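Local coordinates for protein Eps1p (Saccharomyces cerevisiae, PDB 4TW5) that belongs to the protein disulfide isomerase family and is built from thioredoxin-like domains, two of which lie within this yeast fragment, at residues D31-Y36 with F65-C70; E8-P13 with V46-W51; V157-T162 with V204-N209. One frame throughout, in Å; residues are numbered along the deposited sequence.

Contact 1. Residues D31-Y36 with F65-C70; sequences DFYSPY and FSQVNC
Asp31 and Gln67 open a parallel pairing between the strand ends 31-33 and 65-69, neighbours in the central sheet of a thioredoxin fold. The axes of these short strand segments approach to 4.7 Å, their directions 22° apart. Asp31 N donates to Ser66 O, and Asp31 O takes the N-H of Val68, so the residue is held through both sides of its backbone. Its side chain lies alongside that of Gln67, where Gln67 NE2 makes a weak, long bond of 3.4 Å to Asp31 OD2, setting an amide beside the buried carboxylate.

Phe32 points to the other face of the sheet together with Val68. Its ring lies beside the valine, CD2 3.5 Å from Val68 CB, and a beta-branched side chain suits this strand position by filling the space against the ring. Cys70 SG meets the ring at its edge, 5.2 Å from the centroid; the sulfur is tied to Cys77 in the helix that covers this face.

Tyr33 returns to the face of Asp31. Its N donates to Val68 O and its O accepts from Cys70 N, extending the ladder past the end of the strand. With chi1 at 76°, CG sits between the backbone N and the carbonyl carbon, which carries the ring across to Asn69. Asn69 ND2 gives Tyr33 OH a weak, bent bond (121°), while a water bridges that hydroxyl to Gln67 OE1. Pro35 is the last residue of 31-36 to touch the other strand: its CD stands 3.3 Å from Asn69 OD1, the oxygen that also accepts from Ile71 N.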
loop_
_atom_site.group_PDB
_atom_site.type_symbol
_atom_site.label_atom_id
_atom_site.label_comp_id
_atom_site.label_asym_id
_atom_site.label_seq_id
_atom_site.Cartn_x
_atom_site.Cartn_y
_atom_site.Cartn_z
ATOM N N ASP A 31 -16.780 -13.276 -49.299
ATOM C CA ASP A 31 -16.257 -14.628 -49.378
ATOM C C ASP A 31 -15.614 -14.880 -50.745
ATOM O O ASP A 31 -16.307 -15.141 -51.728
ATOM C CB ASP A 31 -17.360 -15.662 -49.115
ATOM C CG ASP A 31 -16.912 -17.084 -49.437
ATOM O OD1 ASP A 31 -15.694 -17.357 -49.385
ATOM O OD2 ASP A 31 -17.772 -17.932 -49.751
ATOM N N PHE A 32 -14.293 -14.778 -50.806
ATOM C CA PHE A 32 -13.560 -15.183 -51.997
ATOM C C PHE A 32 -13.464 -16.699 -51.976
ATOM O O PHE A 32 -12.681 -17.276 -51.222
ATOM C CB PHE A 32 -12.180 -14.516 -52.052
ATOM C CG PHE A 32 -12.255 -13.028 -52.234
ATOM C CD1 PHE A 32 -12.433 -12.187 -51.150
ATOM C CD2 PHE A 32 -12.205 -12.474 -53.502
ATOM C CE1 PHE A 32 -12.537 -10.821 -51.335
ATOM C CE2 PHE A 32 -12.304 -11.112 -53.690
ATOM C CZ PHE A 32 -12.467 -10.284 -52.609
ATOM N N TYR A 33 -14.273 -17.338 -52.816
ATOM C CA TYR A 33 -14.428 -18.783 -52.763
ATOM C C TYR A 33 -14.121 -19.383 -54.113
ATOM O O TYR A 33 -14.001 -18.670 -55.114
ATOM C CB TYR A 33 -15.845 -19.165 -52.357
ATOM C CG TYR A 33 -16.841 -19.003 -53.486
ATOM C CD1 TYR A 33 -17.298 -20.111 -54.198
ATOM C CD2 TYR A 33 -17.309 -17.752 -53.855
ATOM C CE1 TYR A 33 -18.194 -19.976 -55.232
ATOM C CE2 TYR A 33 -18.211 -17.608 -54.887
ATOM C CZ TYR A 33 -18.645 -18.727 -55.574
ATOM O OH TYR A 33 -19.541 -18.593 -56.599
ATOM N N SER A 34 -14.010 -20.704 -54.137
ATOM C CA SER A 34 -13.823 -21.436 -55.376
ATOM C C SER A 34 -14.782 -22.601 -55.539
ATOM O O SER A 34 -15.059 -23.328 -54.584
ATOM C CB SER A 34 -12.392 -21.950 -55.472
ATOM O OG SER A 34 -12.293 -22.936 -56.476
ATOM N N PRO A 35 -15.319 -22.767 -56.751
ATOM C CA PRO A 35 -16.170 -23.914 -57.064
ATOM C C PRO A 35 -15.316 -25.178 -57.073
ATOM O O PRO A 35 -15.830 -26.291 -57.067
ATOM C CB PRO A 35 -16.706 -23.591 -58.460
ATOM C CG PRO A 35 -15.708 -22.652 -59.036
ATOM C CD PRO A 35 -15.222 -21.832 -57.882
ATOM N N TYR A 36 -14.000 -24.986 -57.060
ATOM C CA TYR A 36 -13.056 -26.091 -57.015
ATOM C C TYR A 36 -12.488 -26.141 -55.603
ATOM O O TYR A 36 -11.281 -25.966 -55.431
ATOM C CB TYR A 36 -11.871 -25.921 -57.983
ATOM C CG TYR A 36 -12.124 -25.441 -59.400
ATOM C CD1 TYR A 36 -13.373 -25.541 -60.007
ATOM C CD2 TYR A 36 -11.067 -24.935 -60.156
ATOM C CE1 TYR A 36 -13.570 -25.103 -61.317
ATOM C CE2 TYR A 36 -11.250 -24.506 -61.457
ATOM C CZ TYR A 36 -12.501 -24.591 -62.035
ATOM O OH TYR A 36 -12.675 -24.160 -63.332
ATOM N N PHE A 65 -23.148 -8.772 -46.811
ATOM C CA PHE A 65 -22.386 -9.968 -47.133
ATOM C C PHE A 65 -22.391 -10.207 -48.632
ATOM O O PHE A 65 -23.455 -10.267 -49.263
ATOM C CB PHE A 65 -22.947 -11.176 -46.414
ATOM C CG PHE A 65 -22.689 -11.188 -44.933
ATOM C CD1 PHE A 65 -21.611 -11.887 -44.411
ATOM C CD2 PHE A 65 -23.547 -10.534 -44.061
ATOM C CE1 PHE A 65 -21.386 -11.924 -43.043
ATOM C CE2 PHE A 65 -23.335 -10.568 -42.697
ATOM C CZ PHE A 65 -22.247 -11.263 -42.182
ATOM N N SER A 66 -21.195 -10.373 -49.189
ATOM C CA SER A 66 -21.008 -10.575 -50.622
ATOM C C SER A 66 -20.060 -11.748 -50.891
ATOM O O SER A 66 -19.501 -12.334 -49.968
ATOM C CB SER A 66 -20.442 -9.327 -51.285
ATOM O OG SER A 66 -21.190 -8.182 -50.941
ATOM N N GLN A 67 -19.896 -12.074 -52.170
ATOM C CA GLN A 67 -19.052 -13.167 -52.618
ATOM C C GLN A 67 -18.350 -12.813 -53.889
ATOM O O GLN A 67 -18.777 -11.929 -54.614
ATOM C CB GLN A 67 -19.847 -14.448 -52.857
ATOM C CG GLN A 67 -20.110 -15.275 -51.641
ATOM C CD GLN A 67 -21.014 -16.433 -51.952
ATOM O OE1 GLN A 67 -21.971 -16.303 -52.714
ATOM N NE2 GLN A 67 -20.699 -17.589 -51.388
ATOM N N VAL A 68 -17.244 -13.495 -54.128
ATOM C CA VAL A 68 -16.537 -13.419 -55.390
ATOM C C VAL A 68 -16.131 -14.835 -55.822
ATOM O O VAL A 68 -15.364 -15.499 -55.118
ATOM C CB VAL A 68 -15.266 -12.556 -55.289
ATOM C CG1 VAL A 68 -14.472 -12.672 -56.574
ATOM C CG2 VAL A 68 -15.615 -11.114 -55.030
ATOM N N ASN A 69 -16.660 -15.311 -56.950
ATOM C CA ASN A 69 -16.182 -16.568 -57.529
ATOM C C ASN A 69 -14.833 -16.311 -58.191
ATOM O O ASN A 69 -14.755 -15.601 -59.193
ATOM C CB ASN A 69 -17.200 -17.139 -58.528
ATOM C CG ASN A 69 -16.850 -18.554 -58.993
ATOM O OD1 ASN A 69 -15.683 -18.875 -59.223
ATOM N ND2 ASN A 69 -17.864 -19.406 -59.117
ATOM N N CYS A 70 -13.769 -16.883 -57.634
ATOM C CA CYS A 70 -12.417 -16.566 -58.098
ATOM C C CYS A 70 -12.024 -17.372 -59.326
ATOM O O CYS A 70 -10.923 -17.222 -59.854
ATOM C CB CYS A 70 -11.395 -16.803 -56.988
ATOM S SG CYS A 70 -11.539 -15.663 -55.619
HETATM O O HOH W 1 -21.509 -17.581 -55.386
#

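Contact 2. Residues E8-P13 with V46-W51; sequences EGFPEP and VWMETW
Phe10 inserts its ring among Trp47, Met48 and Trp51 of helix 44-53. The aromatic part is an edge-to-face (T-shaped) pair: the edge of Phe10 meets the five-membered ring of Trp51, with centroids 5.2 Å apart and planes at 81°. Trp51 CG lies anti to its backbone N (chi1 -180°), which carries the indole from the helix toward the loop. Phe10 reaches Trp47 differently, edge against edge, its CZ 3.8 Å from Trp47 CD1.

In CH-pi contacts, Phe10 CA stands 3.9 Å from the centroid of the six-membered ring of Trp51, and Met48 CG covers a face of Phe10, 3.7 Å from that ring's centroid. Met48 SD adds a Met-aromatic contact over the ring; a long, unbranched side chain suits such a surface.

Among the remaining contacts, Pro11 CD packs against the indole of Trp51, 3.6 Å from CE2. Gly9 brings its backbone C to 3.4 Å from Trp51 CH2, which leaves little room for a CB, so a residue without side chain fits.

Phe10 also touches Gln67 of strand 63-69, while Trp47 reaches Asp31 of strand 27-33 and Leu110 of helix 107-118, placing the loop beside a helix packed on the sheet of the thioredoxin fold.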
loop_
_atom_site.group_PDB
_atom_site.type_symbol
_atom_site.label_atom_id
_atom_site.label_comp_id
_atom_site.label_asym_id
_atom_site.label_seq_id
_atom_site.Cartn_x
_atom_site.Cartn_y
_atom_site.Cartn_z
ATOM N N GLU A 8 -34.187 -16.191 -51.242
ATOM C CA GLU A 8 -34.842 -15.536 -52.374
ATOM C C GLU A 8 -33.985 -14.479 -53.058
ATOM O O GLU A 8 -33.667 -14.619 -54.234
ATOM C CB GLU A 8 -36.184 -14.915 -51.953
ATOM C CG GLU A 8 -36.663 -13.819 -52.922
ATOM C CD GLU A 8 -38.180 -13.637 -52.957
ATOM O OE1 GLU A 8 -38.875 -14.111 -52.029
ATOM O OE2 GLU A 8 -38.670 -12.997 -53.919
ATOM N N GLY A 9 -33.595 -13.435 -52.345
ATOM C CA GLY A 9 -32.866 -12.369 -53.001
ATOM C C GLY A 9 -31.367 -12.580 -53.119
ATOM O O GLY A 9 -30.663 -11.656 -53.543
ATOM N N PHE A 10 -30.889 -13.781 -52.778
ATOM C CA PHE A 10 -29.456 -14.030 -52.652
ATOM C C PHE A 10 -28.725 -13.625 -53.918
ATOM O O PHE A 10 -28.947 -14.205 -54.979
ATOM C CB PHE A 10 -29.178 -15.496 -52.324
ATOM C CG PHE A 10 -27.749 -15.781 -51.972
ATOM C CD1 PHE A 10 -27.265 -15.519 -50.700
ATOM C CD2 PHE A 10 -26.886 -16.327 -52.913
ATOM C CE1 PHE A 10 -25.938 -15.794 -50.373
ATOM C CE2 PHE A 10 -25.560 -16.603 -52.594
ATOM C CZ PHE A 10 -25.085 -16.328 -51.318
ATOM N N PRO A 11 -27.833 -12.622 -53.790
ATOM C CA PRO A 11 -27.056 -11.946 -54.835
ATOM C C PRO A 11 -26.016 -12.798 -55.518
ATOM O O PRO A 11 -25.495 -13.748 -54.942
ATOM C CB PRO A 11 -26.359 -10.826 -54.074
ATOM C CG PRO A 11 -26.218 -11.353 -52.701
ATOM C CD PRO A 11 -27.474 -12.125 -52.451
ATOM N N GLU A 12 -25.699 -12.445 -56.752
ATOM C CA GLU A 12 -24.638 -13.142 -57.447
ATOM C C GLU A 12 -23.299 -12.666 -56.933
ATOM O O GLU A 12 -23.214 -11.612 -56.315
ATOM C CB GLU A 12 -24.719 -12.913 -58.957
ATOM C CG GLU A 12 -25.500 -13.959 -59.695
ATOM C CD GLU A 12 -24.753 -14.424 -60.932
ATOM O OE1 GLU A 12 -24.311 -13.557 -61.726
ATOM O OE2 GLU A 12 -24.567 -15.652 -61.080
ATOM N N PRO A 13 -22.244 -13.453 -57.179
ATOM C CA PRO A 13 -20.913 -13.017 -56.766
ATOM C C PRO A 13 -20.575 -11.661 -57.371
ATOM O O PRO A 13 -21.070 -11.336 -58.448
ATOM C CB PRO A 13 -19.997 -14.108 -57.327
ATOM C CG PRO A 13 -20.849 -15.316 -57.365
ATOM C CD PRO A 13 -22.239 -14.841 -57.675
ATOM N N VAL A 46 -23.926 -22.353 -45.441
ATOM C CA VAL A 46 -23.851 -21.545 -44.233
ATOM C C VAL A 46 -23.917 -20.064 -44.578
ATOM O O VAL A 46 -24.592 -19.283 -43.911
ATOM C CB VAL A 46 -22.560 -21.843 -43.444
ATOM C CG1 VAL A 46 -22.157 -20.655 -42.561
ATOM C CG2 VAL A 46 -22.723 -23.115 -42.638
ATOM N N TRP A 47 -23.254 -19.698 -45.666
ATOM C CA TRP A 47 -23.235 -18.319 -46.117
ATOM C C TRP A 47 -24.607 -17.789 -46.461
ATOM O O TRP A 47 -24.959 -16.671 -46.079
ATOM C CB TRP A 47 -22.342 -18.181 -47.340
ATOM C CG TRP A 47 -21.963 -16.778 -47.610
ATOM C CD1 TRP A 47 -22.594 -15.908 -48.448
ATOM C CD2 TRP A 47 -20.848 -16.070 -47.059
ATOM N NE1 TRP A 47 -21.941 -14.705 -48.450
ATOM C CE2 TRP A 47 -20.863 -14.780 -47.606
ATOM C CE3 TRP A 47 -19.837 -16.409 -46.152
ATOM C CZ2 TRP A 47 -19.916 -13.806 -47.265
ATOM C CZ3 TRP A 47 -18.891 -15.451 -45.821
ATOM C CH2 TRP A 47 -18.937 -14.162 -46.374
ATOM N N MET A 48 -25.386 -18.594 -47.173
ATOM C CA MET A 48 -26.693 -18.151 -47.619
ATOM C C MET A 48 -27.682 -18.028 -46.480
ATOM O O MET A 48 -28.556 -17.167 -46.498
ATOM C CB MET A 48 -27.241 -19.107 -48.673
ATOM C CG MET A 48 -26.341 -19.258 -49.875
ATOM S SD MET A 48 -27.008 -20.389 -51.099
ATOM C CE MET A 48 -25.573 -20.594 -52.158
ATOM N N GLU A 49 -27.582 -18.909 -45.500
ATOM C CA GLU A 49 -28.401 -18.738 -44.312
ATOM C C GLU A 49 -27.929 -17.521 -43.521
ATOM O O GLU A 49 -28.747 -16.877 -42.890
ATOM C CB GLU A 49 -28.439 -19.994 -43.458
ATOM C CG GLU A 49 -27.167 -20.377 -42.801
ATOM C CD GLU A 49 -27.232 -21.802 -42.325
ATOM O OE1 GLU A 49 -28.366 -22.344 -42.235
ATOM O OE2 GLU A 49 -26.156 -22.373 -42.055
ATOM N N THR A 50 -26.611 -17.271 -43.498
ATOM C CA THR A 50 -26.046 -16.095 -42.833
ATOM C C THR A 50 -26.682 -14.855 -43.440
ATOM O O THR A 50 -27.317 -14.037 -42.752
ATOM C CB THR A 50 -24.517 -16.003 -43.008
ATOM O OG1 THR A 50 -23.874 -17.074 -42.311
ATOM C CG2 THR A 50 -23.975 -14.652 -42.486
ATOM N N TRP A 51 -26.541 -14.771 -44.756
ATOM C CA TRP A 51 -27.119 -13.708 -45.541
ATOM C C TRP A 51 -28.586 -13.519 -45.271
ATOM O O TRP A 51 -29.055 -12.388 -45.148
ATOM C CB TRP A 51 -26.922 -13.982 -47.013
ATOM C CG TRP A 51 -27.491 -12.917 -47.881
ATOM C CD1 TRP A 51 -26.855 -11.804 -48.338
ATOM C CD2 TRP A 51 -28.808 -12.885 -48.436
ATOM N NE1 TRP A 51 -27.699 -11.068 -49.137
ATOM C CE2 TRP A 51 -28.903 -11.717 -49.217
ATOM C CE3 TRP A 51 -29.916 -13.729 -48.347
ATOM C CZ2 TRP A 51 -30.063 -11.374 -49.902
ATOM C CZ3 TRP A 51 -31.063 -13.388 -49.021
ATOM C CH2 TRP A 51 -31.131 -12.220 -49.790
#

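Contact 3. Residues V157-T162 with V204-N209; sequences VSFWPT and VNCESN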
loop_
_atom_site.group_PDB
_atom_site.type_symbol
_atom_site.label_atom_id
_atom_site.label_comp_id
_atom_site.label_asym_id
_atom_site.label_seq_id
_atom_site.Cartn_x
_atom_site.Cartn_y
_atom_site.Cartn_z
ATOM N N VAL A 157 -11.202 -6.857 -17.883
ATOM C CA VAL A 157 -11.017 -5.744 -16.963
ATOM C C VAL A 157 -9.717 -4.999 -17.222
ATOM O O VAL A 157 -8.647 -5.601 -17.431
ATOM C CB VAL A 157 -11.049 -6.189 -15.497
ATOM C CG1 VAL A 157 -10.930 -4.972 -14.555
ATOM C CG2 VAL A 157 -12.314 -6.976 -15.229
ATOM N N SER A 158 -9.847 -3.678 -17.230
ATOM C CA SER A 158 -8.740 -2.758 -17.431
ATOM C C SER A 158 -8.418 -2.046 -16.121
ATOM O O SER A 158 -9.319 -1.701 -15.348
ATOM C CB SER A 158 -9.068 -1.749 -18.539
ATOM O OG SER A 158 -10.187 -0.978 -18.181
ATOM N N PHE A 159 -7.129 -1.800 -15.909
ATOM C CA PHE A 159 -6.593 -1.198 -14.687
ATOM C C PHE A 159 -5.837 0.092 -15.017
ATOM O O PHE A 159 -5.020 0.116 -15.937
ATOM C CB PHE A 159 -5.663 -2.185 -13.960
ATOM C CG PHE A 159 -6.347 -3.452 -13.542
ATOM C CD1 PHE A 159 -6.566 -4.472 -14.462
ATOM C CD2 PHE A 159 -6.799 -3.612 -12.241
ATOM C CE1 PHE A 159 -7.211 -5.625 -14.080
ATOM C CE2 PHE A 159 -7.457 -4.750 -11.861
ATOM C CZ PHE A 159 -7.661 -5.762 -12.776
ATOM N N TRP A 160 -6.117 1.161 -14.273
ATOM C CA TRP A 160 -5.635 2.510 -14.645
ATOM C C TRP A 160 -4.885 3.231 -13.535
ATOM O O TRP A 160 -5.282 3.152 -12.374
ATOM C CB TRP A 160 -6.809 3.383 -15.079
ATOM C CG TRP A 160 -7.572 2.826 -16.221
ATOM C CD1 TRP A 160 -8.495 1.815 -16.183
ATOM C CD2 TRP A 160 -7.497 3.252 -17.586
ATOM N NE1 TRP A 160 -8.984 1.581 -17.445
ATOM C CE2 TRP A 160 -8.396 2.457 -18.321
ATOM C CE3 TRP A 160 -6.748 4.227 -18.258
ATOM C CZ2 TRP A 160 -8.569 2.604 -19.698
ATOM C CZ3 TRP A 160 -6.923 4.378 -19.623
ATOM C CH2 TRP A 160 -7.825 3.563 -20.334
ATOM N N PRO A 161 -3.841 4.000 -13.899
ATOM C CA PRO A 161 -3.144 4.814 -12.901
ATOM C C PRO A 161 -3.912 6.095 -12.613
ATOM O O PRO A 161 -3.495 7.185 -13.017
ATOM C CB PRO A 161 -1.801 5.113 -13.573
ATOM C CG PRO A 161 -2.113 5.135 -15.013
ATOM C CD PRO A 161 -3.319 4.250 -15.257
ATOM N N THR A 162 -5.024 5.962 -11.901
ATOM C CA THR A 162 -5.879 7.101 -11.589
ATOM C C THR A 162 -6.807 6.721 -10.462
ATOM O O THR A 162 -6.869 5.552 -10.094
ATOM C CB THR A 162 -6.724 7.518 -12.805
ATOM O OG1 THR A 162 -7.501 8.676 -12.488
ATOM C CG2 THR A 162 -7.660 6.377 -13.175
ATOM N N VAL A 204 -10.768 -0.373 -13.347
ATOM C CA VAL A 204 -10.339 -0.246 -11.959
ATOM C C VAL A 204 -9.397 0.947 -11.800
ATOM O O VAL A 204 -8.452 1.114 -12.575
ATOM C CB VAL A 204 -9.620 -1.529 -11.489
ATOM C CG1 VAL A 204 -8.895 -1.327 -10.105
ATOM C CG2 VAL A 204 -10.574 -2.713 -11.510
ATOM N N ASN A 205 -9.686 1.776 -10.804
ATOM C CA ASN A 205 -8.812 2.866 -10.397
ATOM C C ASN A 205 -7.768 2.334 -9.430
ATOM O O ASN A 205 -8.051 2.143 -8.249
ATOM C CB ASN A 205 -9.618 3.978 -9.730
ATOM C CG ASN A 205 -10.548 4.668 -10.686
ATOM O OD1 ASN A 205 -10.191 5.682 -11.281
ATOM N ND2 ASN A 205 -11.741 4.100 -10.873
ATOM N N CYS A 206 -6.567 2.082 -9.922
ATOM C CA CYS A 206 -5.528 1.523 -9.066
ATOM C C CYS A 206 -5.065 2.432 -7.927
ATOM O O CYS A 206 -4.598 1.938 -6.908
ATOM C CB CYS A 206 -4.341 1.109 -9.914
ATOM S SG CYS A 206 -4.668 -0.510 -10.614
ATOM N N GLU A 207 -5.199 3.750 -8.082
ATOM C CA GLU A 207 -4.833 4.646 -6.983
ATOM C C GLU A 207 -5.764 4.468 -5.782
ATOM O O GLU A 207 -5.333 4.632 -4.646
ATOM C CB GLU A 207 -4.844 6.111 -7.443
ATOM C CG GLU A 207 -3.756 6.417 -8.439
ATOM C CD GLU A 207 -3.579 7.900 -8.700
ATOM O OE1 GLU A 207 -3.928 8.730 -7.825
ATOM O OE2 GLU A 207 -3.127 8.234 -9.809
ATOM N N SER A 208 -7.021 4.109 -6.050
ATOM C CA SER A 208 -8.039 3.868 -5.015
ATOM C C SER A 208 -8.061 2.436 -4.535
ATOM O O SER A 208 -8.798 2.119 -3.611
ATOM C CB SER A 208 -9.438 4.194 -5.536
ATOM O OG SER A 208 -9.403 5.378 -6.271
ATOM N N ASN A 209 -7.324 1.561 -5.209
ATOM C CA ASN A 209 -7.297 0.132 -4.854
ATOM C C ASN A 209 -5.872 -0.409 -4.778
ATOM O O ASN A 209 -5.516 -1.347 -5.497
ATOM C CB ASN A 209 -8.101 -0.689 -5.872
ATOM C CG ASN A 209 -9.580 -0.427 -5.772
ATOM O OD1 ASN A 209 -10.219 -0.900 -4.840
ATOM N ND2 ASN A 209 -10.136 0.332 -6.727
#
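Val204 is gripped from both sides by strand 155-160: its N donates to Ser158 O at 2.8 Å, and its O accepts from Trp160 N at 2.9 Å. Cys206 N continues the series to Trp160 O, and Glu207 N reaches Thr162 O at 3.2 Å. Pro161, at the centre of an inverse gamma turn, bends the chain between these last two acceptors. Its ring closure restricts phi and suits the turn.

These bonds join the parallel strands of a beta-alpha-beta unit, strand 155-160, helix 180-196 and strand 200-205, within a thioredoxin-like domain. Facing that helix, Trp160 donates through NE1 to Ser158 OG, which itself bonds to Gly202 O; this helps to hold the rotation of the indole, which presents an edge to Val204 O.

On the other face, Phe159 and Val204 lie side by side, with Phe159 CD2 3.6 Å from Val204 CB. Val157 CG1 adds a contact with Val204 CG2. Cys206, disulfide-bonded to Cys213, sets SG at the edge of the Phe159 ring, 5.4 Å from its centroid. Where strand 155-160 gives way to the turn, Asn205 CB packs against Thr162 O, while Asn205 OD1 accepts from Met165 N and the Thr162 hydroxyl from Asp164 N. The aliphatic stem of Glu207 leans on Thr162, its CG 3.6 Å from Thr162 O.

How the contacts relate
Contacts 1 and 3 are buried strand pairings in two separate thioredoxin-like domains, their centres about 47 Å apart on opposite sides of the chain's centre. They repeat one pattern: parallel backbone bonds, a phenylalanine beside a valine, and a disulfide-bonded cysteine at the ring edge. In contact 1 polar side chains link the strands directly and through a water; in contact 3 side-chain bonds run within a segment or to neighbouring residues, and a backbone bond follows its gamma turn. Contact 2 is a surface contact of loop and helix, built from aromatic and CH-pi packing. It touches contact 1, Trp47 CH2 3.5 Å from Asp31 CB, so 8-13 and 46-51 pack against the Asp31 and Gln67 face.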